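Local atomic coordinates of AceL NrdHF-1-1 Intein (Metagenome, PDB entry 6ZGQ), a protein that probably carries out protein splicing as a naturally split class 3 intein, here with its two parts linked and its splicing disabled. Residues K40-T45 against M108-I113; I101-S106 against R150-A155; V53-I58 against T129-L134; D5-V10 against K69-H74. One frame throughout, in Å; residues are numbered along the deposited sequence.

Contact 1: residues K40-T45 against M108-I113; sequences KDFSYT and MQIKRI
Phe42 and Met108 are the pair with the closest CA atoms across the two segments, yet these are still 7.7 Å apart, and the 9.7 Å between the CA atoms of Lys40 and Ile110 confirms that this is packing between side chains rather than strand pairing. The Phe42 ring is the central element, its plane met from two directions. Over one face, displaced toward the rim, lies Met108 CB, whose closest ring atom is Phe42 CD2 at 4.1 Å. At the edge and in the ring plane comes Ile110 CG1, 3.8 Å from Phe42 CE2; the same ring carbon also lies 3.8 Å from Met108 O. The Met108 chain then bends at chi2 (-55°), and its SD sits 5.3 Å from the Phe42 ring centroid, a Met-aromatic contact for the conformer described, one of two modelled. Beyond the sulfur, Met108 CE approaches Tyr44 OH at 3.7 Å, the two side chains crossing at about a right angle. On the flank of Ile110 away from the ring edge, CG2 covers the centre of the Arg112 guanidinium. Lys40 and Arg112 are like charges that share Glu79, each through a salt bridge, which probably offsets their repulsion. The contact lies at the surface. Strand 42-45 pairs with 32-35, and strand 109-114 with 98-104; Phe42 also meets Phe35 and Val103, Met108 touches Leu33, and Ile110 rests on Ile101, so the two sheets pack here through apolar side chains.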
loop_
_atom_site.group_PDB
_atom_site.type_symbol
_atom_site.label_atom_id
_atom_site.label_comp_id
_atom_site.label_asym_id
_atom_site.label_seq_id
_atom_site.Cartn_x
_atom_site.Cartn_y
_atom_site.Cartn_z
ATOM N N LYS A 40 15.655 -0.050 1.426
ATOM C CA LYS A 40 14.969 1.091 0.768
ATOM C C LYS A 40 15.152 1.078 -0.753
ATOM O O LYS A 40 14.955 2.117 -1.393
ATOM C CB LYS A 40 15.446 2.451 1.309
ATOM C CG LYS A 40 15.055 2.771 2.744
ATOM C CD LYS A 40 15.656 4.104 3.170
ATOM C CE LYS A 40 15.062 4.626 4.468
ATOM N NZ LYS A 40 15.649 5.944 4.827
ATOM N N ASP A 41 15.520 -0.083 -1.310
ATOM C CA ASP A 41 15.708 -0.272 -2.763
ATOM C C ASP A 41 14.405 -0.769 -3.400
ATOM O O ASP A 41 13.686 -1.555 -2.772
ATOM C CB ASP A 41 16.809 -1.298 -3.054
ATOM C CG ASP A 41 18.199 -0.801 -2.692
ATOM O OD1 ASP A 41 18.403 0.426 -2.616
ATOM O OD2 ASP A 41 19.078 -1.653 -2.475
ATOM N N PHE A 42 14.145 -0.298 -4.629
ATOM C CA PHE A 42 13.039 -0.724 -5.499
ATOM C C PHE A 42 13.511 -1.853 -6.434
ATOM O O PHE A 42 14.635 -1.800 -6.936
ATOM C CB PHE A 42 12.553 0.476 -6.330
ATOM C CG PHE A 42 11.735 1.474 -5.551
ATOM C CD1 PHE A 42 10.377 1.262 -5.331
ATOM C CD2 PHE A 42 12.313 2.639 -5.068
ATOM C CE1 PHE A 42 9.620 2.182 -4.623
ATOM C CE2 PHE A 42 11.559 3.566 -4.374
ATOM C CZ PHE A 42 10.214 3.336 -4.144
ATOM N N SER A 43 12.678 -2.876 -6.641
ATOM C CA SER A 43 12.954 -3.933 -7.633
ATOM C C SER A 43 11.648 -4.626 -8.028
ATOM O O SER A 43 10.664 -4.500 -7.292
ATOM C CB SER A 43 13.960 -4.952 -7.086
ATOM O OG SER A 43 13.529 -5.515 -5.857
ATOM N N TYR A 44 11.636 -5.295 -9.189
ATOM C CA TYR A 44 10.490 -6.104 -9.635
ATOM C C TYR A 44 10.731 -7.564 -9.200
ATOM O O TYR A 44 11.808 -8.118 -9.452
ATOM C CB TYR A 44 10.254 -5.978 -11.152
ATOM C CG TYR A 44 10.014 -4.558 -11.616
ATOM C CD1 TYR A 44 8.748 -3.987 -11.552
ATOM C CD2 TYR A 44 11.056 -3.781 -12.108
ATOM C CE1 TYR A 44 8.526 -2.686 -11.967
ATOM C CE2 TYR A 44 10.841 -2.481 -12.533
ATOM C CZ TYR A 44 9.573 -1.938 -12.462
ATOM O OH TYR A 44 9.348 -0.649 -12.875
ATOM N N THR A 45 9.743 -8.149 -8.516
ATOM C CA THR A 45 9.779 -9.539 -8.026
ATOM C C THR A 45 8.392 -10.154 -8.245
ATOM O O THR A 45 7.421 -9.414 -8.379
ATOM C CB THR A 45 10.085 -9.601 -6.512
ATOM O OG1 THR A 45 9.109 -8.819 -5.816
ATOM C CG2 THR A 45 11.483 -9.075 -6.182
ATOM N N MET A 108 11.325 6.592 -10.060
ATOM C CA MET A 108 11.095 6.046 -8.705
ATOM C C MET A 108 11.657 6.968 -7.621
ATOM O O MET A 108 12.328 6.496 -6.700
ATOM C CB MET A 108 11.697 4.641 -8.555
ATOM C CG MET A 108 11.305 3.663 -9.651
ATOM S SD MET A 108 9.523 3.514 -9.850
ATOM C CE MET A 108 9.424 2.767 -11.476
ATOM N N GLN A 109 11.369 8.268 -7.738
ATOM C CA GLN A 109 11.826 9.291 -6.768
ATOM C C GLN A 109 10.925 9.232 -5.528
ATOM O O GLN A 109 9.694 9.295 -5.670
ATOM C CB GLN A 109 11.804 10.683 -7.411
ATOM C CG GLN A 109 12.284 11.812 -6.507
ATOM C CD GLN A 109 13.790 12.051 -6.558
ATOM O OE1 GLN A 109 14.484 11.601 -7.470
ATOM N NE2 GLN A 109 14.298 12.786 -5.578
ATOM N N ILE A 110 11.534 9.076 -4.344
ATOM C CA ILE A 110 10.816 8.982 -3.058
ATOM C C ILE A 110 10.514 10.383 -2.522
ATOM O O ILE A 110 11.445 11.189 -2.360
ATOM C CB ILE A 110 11.635 8.218 -1.992
ATOM C CG1 ILE A 110 11.997 6.809 -2.482
ATOM C CG2 ILE A 110 10.862 8.167 -0.677
ATOM C CD1 ILE A 110 12.761 5.988 -1.466
ATOM N N LYS A 111 9.230 10.648 -2.248
ATOM C CA LYS A 111 8.754 11.868 -1.573
ATOM C C LYS A 111 8.063 11.475 -0.271
ATOM O O LYS A 111 7.091 10.722 -0.315
ATOM C CB LYS A 111 7.763 12.636 -2.456
ATOM C CG LYS A 111 7.154 13.856 -1.766
ATOM C CD LYS A 111 6.644 14.891 -2.753
ATOM C CE LYS A 111 5.143 14.798 -2.958
ATOM N NZ LYS A 111 4.710 15.843 -3.920
ATOM N N ARG A 112 8.573 11.976 0.860
ATOM C CA ARG A 112 8.068 11.640 2.193
ATOM C C ARG A 112 7.154 12.780 2.647
ATOM O O ARG A 112 7.604 13.929 2.704
ATOM C CB ARG A 112 9.236 11.404 3.163
ATOM C CG ARG A 112 10.104 10.213 2.771
ATOM C CD ARG A 112 11.578 10.570 2.802
ATOM N NE ARG A 112 12.436 9.443 2.434
ATOM C CZ ARG A 112 13.122 9.333 1.298
ATOM N NH1 ARG A 112 13.066 10.277 0.365
ATOM N NH2 ARG A 112 13.868 8.257 1.089
ATOM N N ILE A 113 5.880 12.457 2.902
ATOM C CA ILE A 113 4.863 13.432 3.347
ATOM C C ILE A 113 4.500 13.149 4.807
ATOM O O ILE A 113 4.426 11.979 5.193
ATOM C CB ILE A 113 3.608 13.425 2.436
ATOM C CG1 ILE A 113 2.992 12.019 2.322
ATOM C CG2 ILE A 113 3.969 13.962 1.057
ATOM C CD1 ILE A 113 1.492 12.029 2.150
#

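Contact 2: residues I101-S106 against R150-A155; sequences IIVEGS and RSVTGA
Ile101, Ile102 and Val103 meet Arg150, Ser151 and Val152 as adjacent antiparallel strands in the large curled sheet of what is, by family, a Hedgehog/intein (HINT) fold. The short strand axes make an angle of 143°, and Ile102 faces Ser151 as a non-hydrogen-bonded pair with CA atoms 4.2 Å apart. Two direct backbone bonds flank that pair. Val152 N donates to Ile101 O at 2.9 Å, and the same oxygen lies close to Ser151 CA in a CA-H...O contact. Val103 N donates to Arg150 O, also at 2.9 Å, in a bond that is straight at its hydrogen (171°).

Water takes over where the strands part. One molecule accepts from Ile101 N and donates to Val152 O, and a second accepts from Arg150 N and donates to Val103 O, so each end of the ladder is bridged through solvent.

Apolar contact is concentrated on Ile101 and Val152, whose CG2 methyls meet at 3.6 Å, with Phe35 and Ile77 touching both residues. Val152 CG2 also reaches Val103 CG2, at 4.2 Å. Ser151 OG turns to Gln68 instead of the partner strand.

The charged group of the contact is Arg150, which extends from CG to NE and whose NH2 forms a salt bridge with Asp20. Its NH1 donates to a third water lying in the guanidinium plane at 2.8 Å, and that water donates in turn to Val103 O at 2.7 Å and, at 2.9 Å, to Gly105 O, probably of the engineered Gly-Ser-His linker.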
loop_
_atom_site.group_PDB
_atom_site.type_symbol
_atom_site.label_atom_id
_atom_site.label_comp_id
_atom_site.label_asym_id
_atom_site.label_seq_id
_atom_site.Cartn_x
_atom_site.Cartn_y
_atom_site.Cartn_z
ATOM N N ILE A 101 5.174 7.198 2.164
ATOM C CA ILE A 101 6.162 7.119 1.077
ATOM C C ILE A 101 5.438 7.180 -0.278
ATOM O O ILE A 101 4.742 6.222 -0.634
ATOM C CB ILE A 101 7.005 5.822 1.198
ATOM C CG1 ILE A 101 7.603 5.697 2.611
ATOM C CG2 ILE A 101 8.110 5.781 0.143
ATOM C CD1 ILE A 101 8.217 4.342 2.921
ATOM N N ILE A 102 5.583 8.318 -0.979
ATOM C CA ILE A 102 5.087 8.552 -2.350
ATOM C C ILE A 102 6.264 8.336 -3.316
ATOM O O ILE A 102 7.409 8.699 -2.980
ATOM C CB ILE A 102 4.501 9.987 -2.510
ATOM C CG1 ILE A 102 3.285 10.194 -1.596
ATOM C CG2 ILE A 102 4.110 10.281 -3.955
ATOM C CD1 ILE A 102 2.834 11.638 -1.490
ATOM N N VAL A 103 5.968 7.727 -4.469
ATOM C CA VAL A 103 6.929 7.439 -5.544
ATOM C C VAL A 103 6.528 8.307 -6.748
ATOM O O VAL A 103 5.503 8.029 -7.376
ATOM C CB VAL A 103 6.907 5.934 -5.917
ATOM C CG1 VAL A 103 8.081 5.562 -6.817
ATOM C CG2 VAL A 103 6.897 5.063 -4.663
ATOM N N GLU A 104 7.311 9.350 -7.049
ATOM C CA GLU A 104 6.922 10.370 -8.043
ATOM C C GLU A 104 7.695 10.168 -9.354
ATOM O O GLU A 104 8.875 9.772 -9.323
ATOM C CB GLU A 104 7.075 11.803 -7.482
ATOM C CG GLU A 104 8.395 12.086 -6.781
ATOM C CD GLU A 104 8.537 13.506 -6.264
ATOM O OE1 GLU A 104 7.586 14.303 -6.411
ATOM O OE2 GLU A 104 9.612 13.820 -5.700
ATOM N N GLY A 105 6.992 10.404 -10.473
ATOM C CA GLY A 105 7.549 10.368 -11.836
ATOM C C GLY A 105 7.822 8.949 -12.303
ATOM O O GLY A 105 7.197 8.015 -11.785
ATOM N N SER A 106 8.764 8.813 -13.250
ATOM C CA SER A 106 9.147 7.538 -13.889
ATOM C C SER A 106 10.459 6.957 -13.342
ATOM O O SER A 106 10.778 5.802 -13.652
ATOM C CB SER A 106 9.280 7.733 -15.402
ATOM O OG SER A 106 8.166 8.438 -15.915
ATOM N N ARG A 150 1.501 7.179 -7.005
ATOM C CA ARG A 150 2.072 5.911 -6.532
ATOM C C ARG A 150 2.595 6.101 -5.099
ATOM O O ARG A 150 3.094 7.181 -4.768
ATOM C CB ARG A 150 3.162 5.422 -7.503
ATOM C CG ARG A 150 2.617 5.193 -8.905
ATOM C CD ARG A 150 3.540 4.463 -9.866
ATOM N NE ARG A 150 2.812 4.281 -11.119
ATOM C CZ ARG A 150 2.611 5.230 -12.031
ATOM N NH1 ARG A 150 3.110 6.455 -11.878
ATOM N NH2 ARG A 150 1.906 4.946 -13.120
ATOM N N SER A 151 2.410 5.075 -4.260
ATOM C CA SER A 151 2.839 5.065 -2.849
ATOM C C SER A 151 3.178 3.641 -2.420
ATOM O O SER A 151 2.764 2.689 -3.096
ATOM C CB SER A 151 1.750 5.645 -1.944
ATOM O OG SER A 151 0.536 4.907 -2.029
ATOM N N VAL A 152 3.936 3.510 -1.327
ATOM C CA VAL A 152 4.369 2.207 -0.786
ATOM C C VAL A 152 3.304 1.766 0.224
ATOM O O VAL A 152 2.856 2.589 1.028
ATOM C CB VAL A 152 5.778 2.301 -0.133
ATOM C CG1 VAL A 152 6.182 1.018 0.587
ATOM C CG2 VAL A 152 6.830 2.659 -1.180
ATOM N N THR A 153 2.873 0.505 0.135
ATOM C CA THR A 153 1.911 -0.091 1.077
ATOM C C THR A 153 2.430 -1.468 1.509
ATOM O O THR A 153 3.251 -2.051 0.791
ATOM C CB THR A 153 0.504 -0.188 0.454
ATOM O OG1 THR A 153 -0.449 -0.315 1.509
ATOM C CG2 THR A 153 0.378 -1.369 -0.511
ATOM N N GLY A 154 1.986 -1.960 2.668
ATOM C CA GLY A 154 2.438 -3.256 3.195
ATOM C C GLY A 154 1.941 -4.443 2.384
ATOM O O GLY A 154 0.800 -4.419 1.898
ATOM N N ALA A 155 2.806 -5.453 2.236
ATOM C CA ALA A 155 2.453 -6.812 1.788
ATOM C C ALA A 155 1.938 -7.615 2.985
ATOM O O ALA A 155 2.162 -7.200 4.129
ATOM C CB ALA A 155 3.672 -7.497 1.184
HETATM O O HOH W 1 3.823 4.571 2.403
HETATM O O HOH W 2 3.130 9.726 -7.297
HETATM O O HOH W 3 4.934 7.498 -10.002
#

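Contact 3: residues V53-I58 against T129-L134; sequences VIRDEI and TEFHAL
Val53 and Phe131 exchange two nearly straight backbone bonds, Phe131 N to Val53 O at 2.7 Å and Val53 N to Phe131 O at 2.9 Å, which define an antiparallel hydrogen-bonded pair. Arg55 and Thr129 form the next such pair: Thr129 N reaches Arg55 O at 3.0 Å with a straight bond, while Arg55 N to Thr129 O is more bent, at 148°. Between them Ile54 and Glu130 face each other as the non-hydrogen-bonded pair. Along strand 129-134, His132 NE2 donates to Glu130 OE1 at 2.9 Å; the oxygen lies in the imidazole plane and is met on its anti side.

Packing centres on the Phe131 ring. A chi1 of -63° sets its CG beside the backbone N, directing the ring into the corner that segment 53-58 turns at Asp56. Arg55 CB approaches Phe131 CE1 at 3.7 Å, and Arg55 O sits at the ring edge. Past the corner, Ile58 CD1, in the conformer described, meets Phe131 CE2 at 3.9 Å. Glu57 O, 3.6 Å from Phe131 CZ, is buried here without a polar partner in the model. At the root of the side chain, Val53 CG1 packs on Phe131 CB.

Strand 128-135 is the middle of a three-stranded antiparallel sheet, with 49-55 on one edge and 8-9 on the other, whereas Ile58 already belongs to strand 57-63 of another sheet; Phe131, touching Ala7 and Ser71 as well, fills the angle between them.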
loop_
_atom_site.group_PDB
_atom_site.type_symbol
_atom_site.label_atom_id
_atom_site.label_comp_id
_atom_site.label_asym_id
_atom_site.label_seq_id
_atom_site.Cartn_x
_atom_site.Cartn_y
_atom_site.Cartn_z
ATOM N N VAL A 53 -10.329 -11.964 -0.023
ATOM C CA VAL A 53 -11.188 -11.971 1.174
ATOM C C VAL A 53 -12.337 -10.985 0.929
ATOM O O VAL A 53 -12.151 -10.039 0.159
ATOM C CB VAL A 53 -10.374 -11.607 2.447
ATOM C CG1 VAL A 53 -10.204 -10.100 2.594
ATOM C CG2 VAL A 53 -10.994 -12.213 3.703
ATOM N N ILE A 54 -13.493 -11.221 1.559
ATOM C CA ILE A 54 -14.680 -10.354 1.454
ATOM C C ILE A 54 -14.972 -9.775 2.844
ATOM O O ILE A 54 -15.253 -10.552 3.764
ATOM C CB ILE A 54 -15.884 -11.167 0.911
ATOM C CG1 ILE A 54 -15.649 -11.520 -0.567
ATOM C CG2 ILE A 54 -17.198 -10.408 1.082
ATOM C CD1 ILE A 54 -16.028 -12.938 -0.923
ATOM N N ARG A 55 -14.855 -8.445 2.998
ATOM C CA ARG A 55 -15.099 -7.735 4.279
ATOM C C ARG A 55 -16.009 -6.529 4.047
ATOM O O ARG A 55 -16.290 -6.204 2.888
ATOM C CB ARG A 55 -13.787 -7.246 4.918
ATOM C CG ARG A 55 -12.606 -8.203 4.824
ATOM C CD ARG A 55 -12.923 -9.626 5.255
ATOM N NE ARG A 55 -12.768 -9.881 6.678
ATOM C CZ ARG A 55 -12.880 -11.088 7.230
ATOM N NH1 ARG A 55 -13.149 -12.153 6.478
ATOM N NH2 ARG A 55 -12.724 -11.236 8.541
ATOM N N ASP A 56 -16.431 -5.876 5.136
ATOM C CA ASP A 56 -17.338 -4.715 5.088
ATOM C C ASP A 56 -16.851 -3.555 5.972
ATOM O O ASP A 56 -17.658 -2.729 6.402
ATOM C CB ASP A 56 -18.777 -5.133 5.463
ATOM C CG ASP A 56 -18.923 -5.516 6.925
ATOM O OD1 ASP A 56 -17.892 -5.606 7.624
ATOM O OD2 ASP A 56 -20.070 -5.718 7.366
ATOM N N GLU A 57 -15.548 -3.476 6.239
ATOM C CA GLU A 57 -14.989 -2.273 6.877
ATOM C C GLU A 57 -13.618 -1.947 6.282
ATOM O O GLU A 57 -12.862 -2.861 5.901
ATOM C CB GLU A 57 -14.968 -2.376 8.408
ATOM C CG GLU A 57 -14.052 -3.438 8.962
ATOM C CD GLU A 57 -14.167 -3.553 10.466
ATOM O OE1 GLU A 57 -14.173 -2.505 11.148
ATOM O OE2 GLU A 57 -14.256 -4.694 10.964
ATOM N N ILE A 58 -13.338 -0.645 6.184
ATOM C CA ILE A 58 -12.208 -0.101 5.419
ATOM C C ILE A 58 -11.632 1.097 6.178
ATOM O O ILE A 58 -12.401 1.806 6.853
ATOM C CB ILE A 58 -12.680 0.303 3.994
ATOM C CG1 ILE A 58 -11.521 0.350 3.001
ATOM C CG2 ILE A 58 -13.455 1.618 4.013
ATOM C CD1 ILE A 58 -11.985 0.281 1.569
ATOM N N THR A 129 -17.565 -6.344 0.170
ATOM C CA THR A 129 -16.841 -6.291 -1.111
ATOM C C THR A 129 -15.489 -6.998 -0.970
ATOM O O THR A 129 -15.043 -7.228 0.162
ATOM C CB THR A 129 -16.668 -4.845 -1.625
ATOM O OG1 THR A 129 -16.261 -4.896 -2.990
ATOM C CG2 THR A 129 -15.639 -4.040 -0.810
ATOM N N GLU A 130 -14.870 -7.349 -2.101
ATOM C CA GLU A 130 -13.617 -8.122 -2.106
ATOM C C GLU A 130 -12.451 -7.192 -1.788
ATOM O O GLU A 130 -12.448 -6.043 -2.249
ATOM C CB GLU A 130 -13.376 -8.898 -3.420
ATOM C CG GLU A 130 -14.165 -8.444 -4.634
ATOM C CD GLU A 130 -13.960 -9.367 -5.815
ATOM O OE1 GLU A 130 -12.822 -9.441 -6.321
ATOM O OE2 GLU A 130 -14.939 -10.021 -6.235
ATOM N N PHE A 131 -11.536 -7.679 -0.939
ATOM C CA PHE A 131 -10.198 -7.099 -0.705
ATOM C C PHE A 131 -9.156 -8.150 -1.133
ATOM O O PHE A 131 -9.390 -9.360 -0.972
ATOM C CB PHE A 131 -9.957 -6.737 0.773
ATOM C CG PHE A 131 -10.870 -5.675 1.336
ATOM C CD1 PHE A 131 -12.209 -5.936 1.560
ATOM C CD2 PHE A 131 -10.373 -4.429 1.699
ATOM C CE1 PHE A 131 -13.045 -4.969 2.090
ATOM C CE2 PHE A 131 -11.209 -3.463 2.240
ATOM C CZ PHE A 131 -12.546 -3.735 2.436
ATOM N N HIS A 132 -8.028 -7.682 -1.670
ATOM C CA HIS A 132 -6.958 -8.534 -2.180
ATOM C C HIS A 132 -5.632 -8.134 -1.497
ATOM O O HIS A 132 -5.498 -6.980 -1.044
ATOM C CB HIS A 132 -6.880 -8.404 -3.709
ATOM C CG HIS A 132 -8.115 -8.857 -4.418
ATOM N ND1 HIS A 132 -8.238 -10.117 -4.957
ATOM C CD2 HIS A 132 -9.280 -8.219 -4.679
ATOM C CE1 HIS A 132 -9.431 -10.244 -5.512
ATOM N NE2 HIS A 132 -10.085 -9.105 -5.355
ATOM N N ALA A 133 -4.710 -9.098 -1.390
ATOM C CA ALA A 133 -3.380 -8.922 -0.774
ATOM C C ALA A 133 -2.318 -9.708 -1.545
ATOM O O ALA A 133 -2.647 -10.729 -2.143
ATOM C CB ALA A 133 -3.400 -9.380 0.680
ATOM N N LEU A 134 -1.072 -9.216 -1.524
ATOM C CA LEU A 134 0.110 -9.895 -2.086
ATOM C C LEU A 134 1.185 -10.054 -1.006
ATOM O O LEU A 134 1.272 -9.209 -0.112
ATOM C CB LEU A 134 0.709 -9.062 -3.226
ATOM C CG LEU A 134 -0.252 -8.534 -4.285
ATOM C CD1 LEU A 134 0.502 -7.662 -5.282
ATOM C CD2 LEU A 134 -0.946 -9.685 -4.988
#

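Contact 4: residues D5-V10 against K69-H74; sequences DEALLV and KVSPNH
Glu6 and His74 meet where the amino-terminal segment crosses the end of strand 66-70 and the type I turn from Ser71 to His74. His74 CG is anti to the backbone N (chi1 -178°), and ND1 donates to Glu6 O at 3.0 Å. The oxygen lies in the imidazole plane and the bond is straight at its hydrogen, 170°, but the donor stands well above the carbonyl plane. Leu8 CD2 covers one face of the same ring toward its rim, 3.6 Å from the centroid, a CH-pi contact; it also touches Val70 CG1 at 3.5 Å. NE2 is taken by Thr153, so the ring is fixed at both nitrogens.

Ser71 to His74 resembles the TxxH pattern of intein block B, with His74 probably its histidine; Ala7 is probably the first intein residue. On that reading Glu6 O is the carbonyl of the upstream splice junction, and the His74 bond would polarise it.

Ala7 O receives Ser71 N at 2.8 Å and, in the Ser71 conformer described, OG from above its plane. Leu9 N donates to Lys69 O at 3.0 Å, while Leu9 CD2 lies 3.9 Å from Lys69 CD; the lysine amine goes on to salt bridges with Glu146 and Asp67. At the exposed end Asn73 N makes a weak bond to Asp5 O, and Asn73 ND2 approaches Asp5 OD1 with the carboxylate and amide planes 80° apart.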
loop_
_atom_site.group_PDB
_atom_site.type_symbol
_atom_site.label_atom_id
_atom_site.label_comp_id
_atom_site.label_asym_id
_atom_site.label_seq_id
_atom_site.Cartn_x
_atom_site.Cartn_y
_atom_site.Cartn_z
ATOM N N ASP A 5 -8.456 -9.304 5.481
ATOM C CA ASP A 5 -7.899 -9.152 6.853
ATOM C C ASP A 5 -6.762 -8.123 6.835
ATOM O O ASP A 5 -6.875 -7.103 7.527
ATOM C CB ASP A 5 -7.430 -10.505 7.409
ATOM C CG ASP A 5 -6.968 -10.426 8.858
ATOM O OD1 ASP A 5 -7.233 -9.402 9.525
ATOM O OD2 ASP A 5 -6.332 -11.391 9.325
ATOM N N GLU A 6 -5.720 -8.400 6.028
ATOM C CA GLU A 6 -4.524 -7.550 5.833
ATOM C C GLU A 6 -4.464 -7.060 4.365
ATOM O O GLU A 6 -3.374 -6.921 3.791
ATOM C CB GLU A 6 -3.266 -8.358 6.203
ATOM C CG GLU A 6 -2.062 -7.526 6.616
ATOM C CD GLU A 6 -1.067 -8.303 7.460
ATOM O OE1 GLU A 6 -0.378 -9.182 6.901
ATOM O OE2 GLU A 6 -0.974 -8.036 8.682
ATOM N N ALA A 7 -5.638 -6.758 3.802
ATOM C CA ALA A 7 -5.883 -6.685 2.354
ATOM C C ALA A 7 -6.178 -5.254 1.881
ATOM O O ALA A 7 -6.412 -4.372 2.719
ATOM C CB ALA A 7 -7.043 -7.613 2.025
ATOM N N LEU A 8 -6.148 -5.050 0.556
ATOM C CA LEU A 8 -6.430 -3.759 -0.108
ATOM C C LEU A 8 -7.744 -3.866 -0.880
ATOM O O LEU A 8 -7.996 -4.926 -1.464
ATOM C CB LEU A 8 -5.301 -3.421 -1.090
ATOM C CG LEU A 8 -3.906 -3.348 -0.477
ATOM C CD1 LEU A 8 -2.834 -3.437 -1.550
ATOM C CD2 LEU A 8 -3.752 -2.066 0.323
ATOM N N LEU A 9 -8.534 -2.780 -0.906
ATOM C CA LEU A 9 -9.844 -2.739 -1.587
ATOM C C LEU A 9 -9.677 -3.174 -3.037
ATOM O O LEU A 9 -8.686 -2.787 -3.672
ATOM C CB LEU A 9 -10.438 -1.325 -1.546
ATOM C CG LEU A 9 -11.842 -1.188 -2.136
ATOM C CD1 LEU A 9 -12.825 -2.033 -1.346
ATOM C CD2 LEU A 9 -12.281 0.263 -2.159
ATOM N N VAL A 10 -10.626 -3.969 -3.548
ATOM C CA VAL A 10 -10.627 -4.402 -4.960
ATOM C C VAL A 10 -10.468 -3.163 -5.850
ATOM O O VAL A 10 -10.973 -2.080 -5.495
ATOM C CB VAL A 10 -11.904 -5.211 -5.333
ATOM C CG1 VAL A 10 -13.176 -4.385 -5.169
ATOM C CG2 VAL A 10 -11.811 -5.775 -6.746
ATOM N N LYS A 69 -6.877 2.586 0.425
ATOM C CA LYS A 69 -8.120 2.032 0.966
ATOM C C LYS A 69 -7.802 0.579 1.350
ATOM O O LYS A 69 -7.584 -0.264 0.470
ATOM C CB LYS A 69 -9.246 2.156 -0.078
ATOM C CG LYS A 69 -9.557 3.606 -0.453
ATOM C CD LYS A 69 -10.698 3.734 -1.452
ATOM C CE LYS A 69 -10.819 5.149 -1.998
ATOM N NZ LYS A 69 -9.886 5.389 -3.133
ATOM N N VAL A 70 -7.720 0.323 2.657
ATOM C CA VAL A 70 -7.130 -0.904 3.198
ATOM C C VAL A 70 -8.041 -1.520 4.280
ATOM O O VAL A 70 -8.907 -0.818 4.832
ATOM C CB VAL A 70 -5.709 -0.595 3.742
ATOM C CG1 VAL A 70 -4.897 0.192 2.715
ATOM C CG2 VAL A 70 -5.762 0.181 5.054
ATOM N N SER A 71 -7.851 -2.816 4.550
ATOM C CA SER A 71 -8.537 -3.524 5.644
ATOM C C SER A 71 -7.973 -3.065 6.994
ATOM O O SER A 71 -6.866 -2.540 7.050
ATOM C CB SER A 71 -8.372 -5.037 5.486
ATOM O OG SER A 71 -8.859 -5.463 4.227
ATOM N N PRO A 72 -8.730 -3.253 8.093
ATOM C CA PRO A 72 -8.252 -2.862 9.428
ATOM C C PRO A 72 -6.835 -3.338 9.806
ATOM O O PRO A 72 -6.096 -2.561 10.415
ATOM C CB PRO A 72 -9.289 -3.487 10.364
ATOM C CG PRO A 72 -10.543 -3.516 9.552
ATOM C CD PRO A 72 -10.097 -3.802 8.143
ATOM N N ASN A 73 -6.476 -4.572 9.424
ATOM C CA ASN A 73 -5.197 -5.207 9.813
ATOM C C ASN A 73 -4.167 -5.174 8.687
ATOM O O ASN A 73 -3.159 -5.878 8.777
ATOM C CB ASN A 73 -5.394 -6.662 10.272
ATOM C CG ASN A 73 -6.309 -6.774 11.471
ATOM O OD1 ASN A 73 -6.202 -5.999 12.419
ATOM N ND2 ASN A 73 -7.211 -7.736 11.437
ATOM N N HIS A 74 -4.424 -4.377 7.644
ATOM C CA HIS A 74 -3.448 -4.121 6.573
ATOM C C HIS A 74 -2.234 -3.389 7.153
ATOM O O HIS A 74 -2.404 -2.502 8.000
ATOM C CB HIS A 74 -4.049 -3.292 5.446
ATOM C CG HIS A 74 -3.088 -3.058 4.334
ATOM N ND1 HIS A 74 -2.695 -4.065 3.483
ATOM C CD2 HIS A 74 -2.411 -1.952 3.955
ATOM C CE1 HIS A 74 -1.833 -3.583 2.610
ATOM N NE2 HIS A 74 -1.634 -2.304 2.880
#

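Contact 2 is the buried one and contact 1 lies at the surface beside it, their centres about 6 Å apart; contact 1 uses strand 109-114 and contact 2 its sheet neighbour 98-104. Contacts 3 and 4, both partly buried, form a second pair on the opposite side of the chain's centre, joined because strand 128-135 also pairs with 8-9. Chemistry follows place: contact 1 is apolar packing between sheets, contacts 2 and 3 are backbone ladders, part direct and part water-bridged in contact 2, direct in contact 3, and contact 4 mixes backbone bonds with histidine and serine side chains at the probable splice junction. Thr153 to His74 connects contacts 2 and 4 across the interior.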